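Local coordinates for FixK2 protein (PDB 4I2O), which binds DNA as a transcription regulator of the CRP/FNR superfamily and is associated with nitrogen fixation, at residues Ala68-Lys73 / Arg184-Asp189; Leu142-Asp147 / Leu165-Arg170. The protein carries 1 engineered substitution. All blocks are in the same frame, centred on the assembly; numbering follows the deposited sequence.

Interaction 1 of 2, residues Ala68-Lys73 / Arg184-Asp189; sequences AVRSYK and RRDIGD. With nucleotides of chain C.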
loop_
_atom_site.group_PDB
_atom_site.type_symbol
_atom_site.label_atom_id
_atom_site.label_comp_id
_atom_site.label_asym_id
_atom_site.label_seq_id
_atom_site.Cartn_x
_atom_site.Cartn_y
_atom_site.Cartn_z
ATOM N N ALA A 68 3.383 -21.311 3.967
ATOM C CA ALA A 68 2.912 -19.911 4.049
ATOM C C ALA A 68 4.093 -19.017 4.352
ATOM O O ALA A 68 4.997 -19.406 5.109
ATOM C CB ALA A 68 1.827 -19.770 5.167
ATOM N N VAL A 69 4.026 -17.797 3.829
ATOM C CA VAL A 69 5.149 -16.848 3.935
ATOM C C VAL A 69 4.590 -15.495 4.391
ATOM O O VAL A 69 3.511 -15.100 3.982
ATOM C CB VAL A 69 5.834 -16.730 2.542
ATOM C CG1 VAL A 69 6.960 -15.633 2.552
ATOM C CG2 VAL A 69 6.474 -18.108 2.155
ATOM N N ARG A 70 5.335 -14.770 5.208
ATOM C CA ARG A 70 4.957 -13.360 5.491
ATOM C C ARG A 70 5.973 -12.382 4.925
ATOM O O ARG A 70 7.170 -12.633 5.013
ATOM C CB ARG A 70 4.815 -13.167 7.014
ATOM C CG ARG A 70 6.083 -13.572 7.803
ATOM C CD ARG A 70 5.944 -13.348 9.392
ATOM N NE ARG A 70 7.117 -13.927 10.027
ATOM C CZ ARG A 70 7.136 -15.097 10.683
ATOM N NH1 ARG A 70 6.030 -15.782 10.962
ATOM N NH2 ARG A 70 8.286 -15.561 11.139
ATOM N N SER A 71 5.499 -11.269 4.353
ATOM C CA SER A 71 6.360 -10.200 3.843
ATOM C C SER A 71 6.132 -9.030 4.780
ATOM O O SER A 71 4.975 -8.727 5.075
ATOM C CB SER A 71 5.946 -9.744 2.403
ATOM O OG SER A 71 6.346 -10.720 1.432
ATOM N N TYR A 72 7.217 -8.391 5.239
ATOM C CA TYR A 72 7.093 -7.343 6.255
ATOM C C TYR A 72 8.206 -6.317 6.216
ATOM O O TYR A 72 9.271 -6.493 5.558
ATOM C CB TYR A 72 7.063 -8.003 7.636
ATOM C CG TYR A 72 8.319 -8.717 7.912
ATOM C CD1 TYR A 72 9.393 -8.066 8.516
ATOM C CD2 TYR A 72 8.483 -10.047 7.484
ATOM C CE1 TYR A 72 10.599 -8.730 8.732
ATOM C CE2 TYR A 72 9.655 -10.698 7.680
ATOM C CZ TYR A 72 10.706 -10.050 8.292
ATOM O OH TYR A 72 11.869 -10.740 8.476
ATOM N N LYS A 73 7.954 -5.188 6.887
ATOM C CA LYS A 73 8.978 -4.175 7.048
ATOM C C LYS A 73 9.141 -3.982 8.530
ATOM O O LYS A 73 8.160 -4.081 9.257
ATOM C CB LYS A 73 8.510 -2.831 6.437
ATOM C CG LYS A 73 8.364 -2.887 4.894
ATOM C CD LYS A 73 7.974 -1.540 4.274
ATOM C CE LYS A 73 9.198 -0.705 3.980
ATOM N NZ LYS A 73 10.023 -1.229 2.843
ATOM N N ARG A 184 -1.176 -15.119 16.500
ATOM C CA ARG A 184 -1.949 -13.919 16.762
ATOM C C ARG A 184 -1.068 -12.669 16.597
ATOM O O ARG A 184 -1.530 -11.560 16.214
ATOM C CB ARG A 184 -2.551 -14.014 18.226
ATOM C CG ARG A 184 -3.598 -15.198 18.410
ATOM C CD ARG A 184 -4.861 -14.977 17.526
ATOM N NE ARG A 184 -5.978 -15.849 17.971
ATOM C CZ ARG A 184 -6.466 -16.894 17.291
ATOM N NH1 ARG A 184 -5.941 -17.306 16.104
ATOM N NH2 ARG A 184 -7.499 -17.540 17.817
ATOM N N ARG A 185 0.215 -12.811 16.909
ATOM C CA ARG A 185 1.104 -11.672 16.740
ATOM C C ARG A 185 1.294 -11.362 15.239
ATOM O O ARG A 185 1.363 -10.160 14.842
ATOM C CB ARG A 185 2.466 -12.019 17.357
ATOM C CG ARG A 185 3.500 -10.864 17.189
ATOM C CD ARG A 185 4.836 -11.234 17.883
ATOM N NE ARG A 185 4.670 -11.070 19.337
ATOM C CZ ARG A 185 4.569 -9.855 19.898
ATOM N NH1 ARG A 185 4.656 -8.727 19.155
ATOM N NH2 ARG A 185 4.383 -9.742 21.193
ATOM N N ASP A 186 1.398 -12.391 14.408
ATOM C CA ASP A 186 1.479 -12.071 12.968
ATOM C C ASP A 186 0.175 -11.429 12.524
ATOM O O ASP A 186 0.172 -10.487 11.697
ATOM C CB ASP A 186 1.665 -13.357 12.130
ATOM C CG ASP A 186 3.084 -13.863 12.103
ATOM O OD1 ASP A 186 3.957 -13.367 12.821
ATOM O OD2 ASP A 186 3.311 -14.839 11.349
ATOM N N ILE A 187 -0.975 -11.940 12.992
ATOM C CA ILE A 187 -2.236 -11.293 12.564
ATOM C C ILE A 187 -2.250 -9.827 13.009
ATOM O O ILE A 187 -2.652 -8.962 12.239
ATOM C CB ILE A 187 -3.486 -12.012 13.079
ATOM C CG1 ILE A 187 -3.478 -13.482 12.524
ATOM C CG2 ILE A 187 -4.772 -11.313 12.655
ATOM C CD1 ILE A 187 -4.558 -14.364 13.227
ATOM N N GLY A 188 -1.934 -9.551 14.276
ATOM C CA GLY A 188 -1.915 -8.142 14.725
ATOM C C GLY A 188 -0.938 -7.333 13.870
ATOM O O GLY A 188 -1.294 -6.223 13.507
ATOM N N ASP A 189 0.272 -7.841 13.559
ATOM C CA ASP A 189 1.219 -7.056 12.721
ATOM C C ASP A 189 0.798 -6.887 11.279
ATOM O O ASP A 189 1.216 -5.912 10.643
ATOM C CB ASP A 189 2.701 -7.584 12.794
ATOM C CG ASP A 189 3.293 -7.407 14.158
ATOM O OD1 ASP A 189 2.820 -6.505 14.897
ATOM O OD2 ASP A 189 4.319 -8.074 14.470
ATOM P P DA C 7 -1.180 -18.151 18.786
ATOM O OP1 DA C 7 -1.757 -18.749 17.562
ATOM O OP2 DA C 7 -0.520 -16.795 18.740
ATOM O "O5'" DA C 7 -2.265 -18.037 19.930
ATOM C "C5'" DA C 7 -3.062 -19.268 20.315
ATOM C "C4'" DA C 7 -3.961 -18.840 21.484
ATOM O "O4'" DA C 7 -3.130 -18.698 22.662
ATOM C "C3'" DA C 7 -4.695 -17.530 21.276
ATOM O "O3'" DA C 7 -6.100 -17.952 21.256
ATOM C "C2'" DA C 7 -4.345 -16.661 22.527
ATOM C "C1'" DA C 7 -3.770 -17.743 23.481
ATOM N N9 DA C 7 -2.699 -17.201 24.317
ATOM C C8 DA C 7 -1.523 -16.621 23.912
ATOM N N7 DA C 7 -0.730 -16.234 24.898
ATOM C C5 DA C 7 -1.421 -16.634 26.055
ATOM C C6 DA C 7 -1.121 -16.499 27.410
ATOM N N6 DA C 7 0.043 -15.933 27.773
ATOM N N1 DA C 7 -2.018 -17.010 28.339
ATOM C C2 DA C 7 -3.151 -17.553 27.817
ATOM N N3 DA C 7 -3.532 -17.693 26.505
ATOM C C4 DA C 7 -2.620 -17.227 25.707
ATOM P P DT C 8 -7.301 -16.820 21.230
ATOM O OP1 DT C 8 -8.525 -17.576 20.713
ATOM O OP2 DT C 8 -6.737 -15.558 20.756
ATOM O "O5'" DT C 8 -7.637 -16.569 22.835
ATOM C "C5'" DT C 8 -8.072 -17.742 23.518
ATOM C "C4'" DT C 8 -8.230 -17.358 24.978
ATOM O "O4'" DT C 8 -6.966 -16.927 25.534
ATOM C "C3'" DT C 8 -9.175 -16.162 25.218
ATOM O "O3'" DT C 8 -10.101 -16.680 26.139
ATOM C "C2'" DT C 8 -8.398 -15.027 25.873
ATOM C "C1'" DT C 8 -7.236 -15.809 26.433
ATOM N N1 DT C 8 -5.907 -15.065 26.548
ATOM C C2 DT C 8 -5.266 -14.927 27.784
ATOM O O2 DT C 8 -5.732 -15.295 28.870
ATOM N N3 DT C 8 -4.044 -14.331 27.766
ATOM C C4 DT C 8 -3.393 -13.828 26.617
ATOM O O4 DT C 8 -2.262 -13.349 26.732
ATOM C C5 DT C 8 -4.096 -13.979 25.350
ATOM C C7 DT C 8 -3.467 -13.457 24.063
ATOM C C6 DT C 8 -5.307 -14.602 25.354
#

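Interaction 2 of 2, residues Leu142-Asp147 / Leu165-Arg170; sequences LRHAED and LLEMDR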
loop_
_atom_site.group_PDB
_atom_site.type_symbol
_atom_site.label_atom_id
_atom_site.label_comp_id
_atom_site.label_asym_id
_atom_site.label_seq_id
_atom_site.Cartn_x
_atom_site.Cartn_y
_atom_site.Cartn_z
ATOM N N LEU A 142 -0.297 -3.904 -5.807
ATOM C CA LEU A 142 -0.678 -2.520 -5.543
ATOM C C LEU A 142 -2.159 -2.395 -5.085
ATOM O O LEU A 142 -2.473 -1.622 -4.122
ATOM C CB LEU A 142 -0.393 -1.669 -6.780
ATOM C CG LEU A 142 -0.801 -0.178 -6.661
ATOM C CD1 LEU A 142 -0.086 0.577 -5.514
ATOM C CD2 LEU A 142 -0.546 0.533 -8.025
ATOM N N ARG A 143 -3.061 -3.107 -5.736
ATOM C CA ARG A 143 -4.469 -3.050 -5.381
ATOM C C ARG A 143 -4.607 -3.573 -3.949
ATOM O O ARG A 143 -5.292 -2.965 -3.132
ATOM C CB ARG A 143 -5.283 -3.908 -6.331
ATOM C CG ARG A 143 -6.779 -3.975 -6.013
ATOM C CD ARG A 143 -7.541 -4.756 -7.115
ATOM N NE ARG A 143 -7.087 -6.148 -7.215
ATOM C CZ ARG A 143 -6.363 -6.667 -8.216
ATOM N NH1 ARG A 143 -5.990 -5.925 -9.279
ATOM N NH2 ARG A 143 -6.009 -7.951 -8.152
ATOM N N HIS A 144 -3.928 -4.680 -3.629
ATOM C CA HIS A 144 -3.991 -5.158 -2.242
ATOM C C HIS A 144 -3.476 -4.119 -1.222
ATOM O O HIS A 144 -4.112 -3.925 -0.179
ATOM C CB HIS A 144 -3.190 -6.460 -2.116
ATOM C CG HIS A 144 -3.441 -7.206 -0.830
ATOM N ND1 HIS A 144 -2.767 -6.907 0.321
ATOM C CD2 HIS A 144 -4.274 -8.243 -0.540
ATOM C CE1 HIS A 144 -3.205 -7.710 1.309
ATOM N NE2 HIS A 144 -4.102 -8.531 0.803
ATOM N N ALA A 145 -2.365 -3.439 -1.540
ATOM C CA ALA A 145 -1.743 -2.490 -0.640
ATOM C C ALA A 145 -2.639 -1.272 -0.500
ATOM O O ALA A 145 -2.755 -0.741 0.630
ATOM C CB ALA A 145 -0.296 -2.075 -1.135
ATOM N N GLU A 146 -3.263 -0.833 -1.593
ATOM C CA GLU A 146 -4.240 0.302 -1.511
ATOM C C GLU A 146 -5.402 0.007 -0.561
ATOM O O GLU A 146 -5.766 0.820 0.328
ATOM C CB GLU A 146 -4.781 0.661 -2.912
ATOM C CG GLU A 146 -3.688 1.303 -3.814
ATOM C CD GLU A 146 -4.060 1.393 -5.288
ATOM O OE1 GLU A 146 -4.978 0.665 -5.766
ATOM O OE2 GLU A 146 -3.449 2.247 -5.982
ATOM N N ASP A 147 -5.990 -1.163 -0.709
ATOM C CA ASP A 147 -7.069 -1.556 0.203
ATOM C C ASP A 147 -6.527 -1.630 1.603
ATOM O O ASP A 147 -7.235 -1.245 2.580
ATOM C CB ASP A 147 -7.622 -2.961 -0.184
ATOM C CG ASP A 147 -8.475 -2.942 -1.443
ATOM O OD1 ASP A 147 -8.900 -1.848 -1.890
ATOM O OD2 ASP A 147 -8.752 -4.048 -1.982
ATOM N N LEU A 165 -10.580 -11.989 8.502
ATOM C CA LEU A 165 -11.240 -13.328 8.458
ATOM C C LEU A 165 -11.900 -13.618 7.110
ATOM O O LEU A 165 -11.814 -14.719 6.562
ATOM C CB LEU A 165 -12.312 -13.397 9.501
ATOM C CG LEU A 165 -11.770 -13.466 10.927
ATOM C CD1 LEU A 165 -12.874 -13.167 11.992
ATOM C CD2 LEU A 165 -11.013 -14.793 11.207
ATOM N N LEU A 166 -12.574 -12.630 6.550
ATOM C CA LEU A 166 -13.127 -12.797 5.213
ATOM C C LEU A 166 -12.099 -13.011 4.100
ATOM O O LEU A 166 -12.332 -13.817 3.192
ATOM C CB LEU A 166 -14.063 -11.630 4.881
ATOM C CG LEU A 166 -15.368 -11.533 5.722
ATOM C CD1 LEU A 166 -15.933 -10.116 5.514
ATOM C CD2 LEU A 166 -16.383 -12.580 5.310
ATOM N N GLU A 167 -10.985 -12.272 4.155
ATOM C CA GLU A 167 -9.893 -12.479 3.201
ATOM C C GLU A 167 -9.342 -13.908 3.344
ATOM O O GLU A 167 -9.109 -14.637 2.336
ATOM C CB GLU A 167 -8.769 -11.466 3.452
ATOM C CG GLU A 167 -7.643 -11.666 2.446
ATOM C CD GLU A 167 -6.444 -10.784 2.663
ATOM O OE1 GLU A 167 -6.248 -10.181 3.751
ATOM O OE2 GLU A 167 -5.660 -10.681 1.718
ATOM N N MET A 168 -9.056 -14.306 4.571
ATOM C CA MET A 168 -8.537 -15.691 4.748
ATOM C C MET A 168 -9.533 -16.777 4.364
ATOM O O MET A 168 -9.138 -17.823 3.835
ATOM C CB MET A 168 -8.174 -15.881 6.202
ATOM C CG MET A 168 -6.957 -15.076 6.698
ATOM S SD MET A 168 -5.422 -15.400 5.769
ATOM C CE MET A 168 -5.327 -13.989 4.672
ATOM N N ASP A 169 -10.821 -16.586 4.651
ATOM C CA ASP A 169 -11.826 -17.536 4.218
ATOM C C ASP A 169 -11.818 -17.689 2.676
ATOM O O ASP A 169 -11.873 -18.772 2.129
ATOM C CB ASP A 169 -13.199 -17.080 4.707
ATOM C CG ASP A 169 -14.318 -18.040 4.294
ATOM O OD1 ASP A 169 -15.097 -17.693 3.393
ATOM O OD2 ASP A 169 -14.450 -19.122 4.912
ATOM N N ARG A 170 -11.759 -16.575 1.962
ATOM C CA ARG A 170 -11.735 -16.654 0.505
ATOM C C ARG A 170 -10.486 -17.371 0.006
ATOM O O ARG A 170 -10.542 -18.174 -0.961
ATOM C CB ARG A 170 -11.792 -15.206 -0.046
ATOM C CG ARG A 170 -11.741 -15.136 -1.556
ATOM C CD ARG A 170 -11.971 -13.688 -2.024
ATOM N NE ARG A 170 -11.177 -12.695 -1.289
ATOM C CZ ARG A 170 -9.884 -12.446 -1.531
ATOM N NH1 ARG A 170 -9.220 -13.161 -2.449
ATOM N NH2 ARG A 170 -9.256 -11.485 -0.847
#

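Interaction 1 of 2, residues Ala68-Lys73 / Arg184-Asp189
Asp186 OD2 receives a hydrogen bond from Arg70 NH1 at 2.9 Å, the polar centre of a buried salt bridge whose other carboxylate oxygen, Asp186 OD1, is paired with Arg80 NH2. The Arg70 bond arrives on the syn lone pair of OD2 and is bent, with an N-H...O angle of 144°. This is a single-bond arrangement and not a two-pronged one: Asp186 OD1 stays 3.7 Å from Arg70 NH1, and the guanidinium and carboxylate planes are turned 70° apart. The oxygen sits near the edge of the guanidinium, tilted out of its plane, and Arg70 CD also comes within 3.6 Å of Asp186 OD2. Arg70 places CG between its backbone N and carbonyl carbon (chi1 56°) and then runs straight out to NE, which carries the group across to the helix. Arg70 CA and Asp186 CA are 8.3 Å apart. Arg70 belongs to strand 69-74 in one sheet of the cyclic nucleotide-binding, cupin-like domain; Asp186 lies in helix 184-191, followed by helix 195-207 in the CRP-like helix-turn-helix. The bridge therefore joins the two domains. The guanidinium is held at its other nitrogens by Asp48, on NH2, and Glu105, on NE, which is likely to balance its positive charge in the interior and fix its rotation. Two residues before Asp186, the same helix grips DNA: Arg184 N donates to OP2 of DA7 of chain C at 2.9 Å, nearly straight. The Arg184 side chain, bent at chi2, reaches the next phosphate, Arg184 NE to OP2 of DT8 of chain C at 2.9 Å and Arg184 NH2 to its OP1 at 3.1 Å.

Interaction 2 of 2, residues Leu142-Asp147 / Leu165-Arg170
The helical segments 142-147 and 165-170 come nearest at His144 and Glu167, whose CA atoms are 10.9 Å apart, too far for backbone contact, so two side chains span the gap. Helix 128-154 is the long dimer helix of the CRP/FNR fold, consistent with Ala145 packing on Ala145 of the second subunit, whereas helix 157-172 belongs to the helix-turn-helix domain. Between them runs a His-carboxylate hydrogen bond: His144 NE2 donates to Glu167 OE2 at 2.8 Å with an N-H...O angle of 162°. The oxygen lies at the ring edge, practically in the imidazole plane, but the ring nitrogen meets it on the syn side 25° out of the carboxylate plane. Both side chains turn CG anti to their backbone N, and Glu167 continues extended, which sends its carboxylate out to the ring. Glu167 is held from its own domain as well, by Tyr190 OH on OE1 and Arg171 NH1 on OE2. Replacing His144 with an alanine would remove the ring and is likely to leave the two helices without this bridge, with the Glu167 carboxylate freer to turn about its remaining partners. Ring and carboxylate planes stand 36° apart, and His144 CD2 keeps 3.6 Å from Glu167 OE2.

Overall arrangement
From the N terminus, after earlier strands of the cyclic nucleotide-binding domain, the chain reaches strand 69-74, where interaction 1 opens, then runs through the rest of that domain into helix 128-154. There interaction 2 starts, and it closes after only 17 intervening residues, on helix 157-172. Interaction 1 closes later, at helix 184-191, after 110 intervening residues, so interaction 2 is nested inside its loop and the two do not cross. Their centres are 14 Å apart and their nearest atoms about 7 Å, without touching. Interaction 1 ties the sheet to the helix-turn-helix domain, interaction 2 ties the dimer helix to it, and both reach the second subunit.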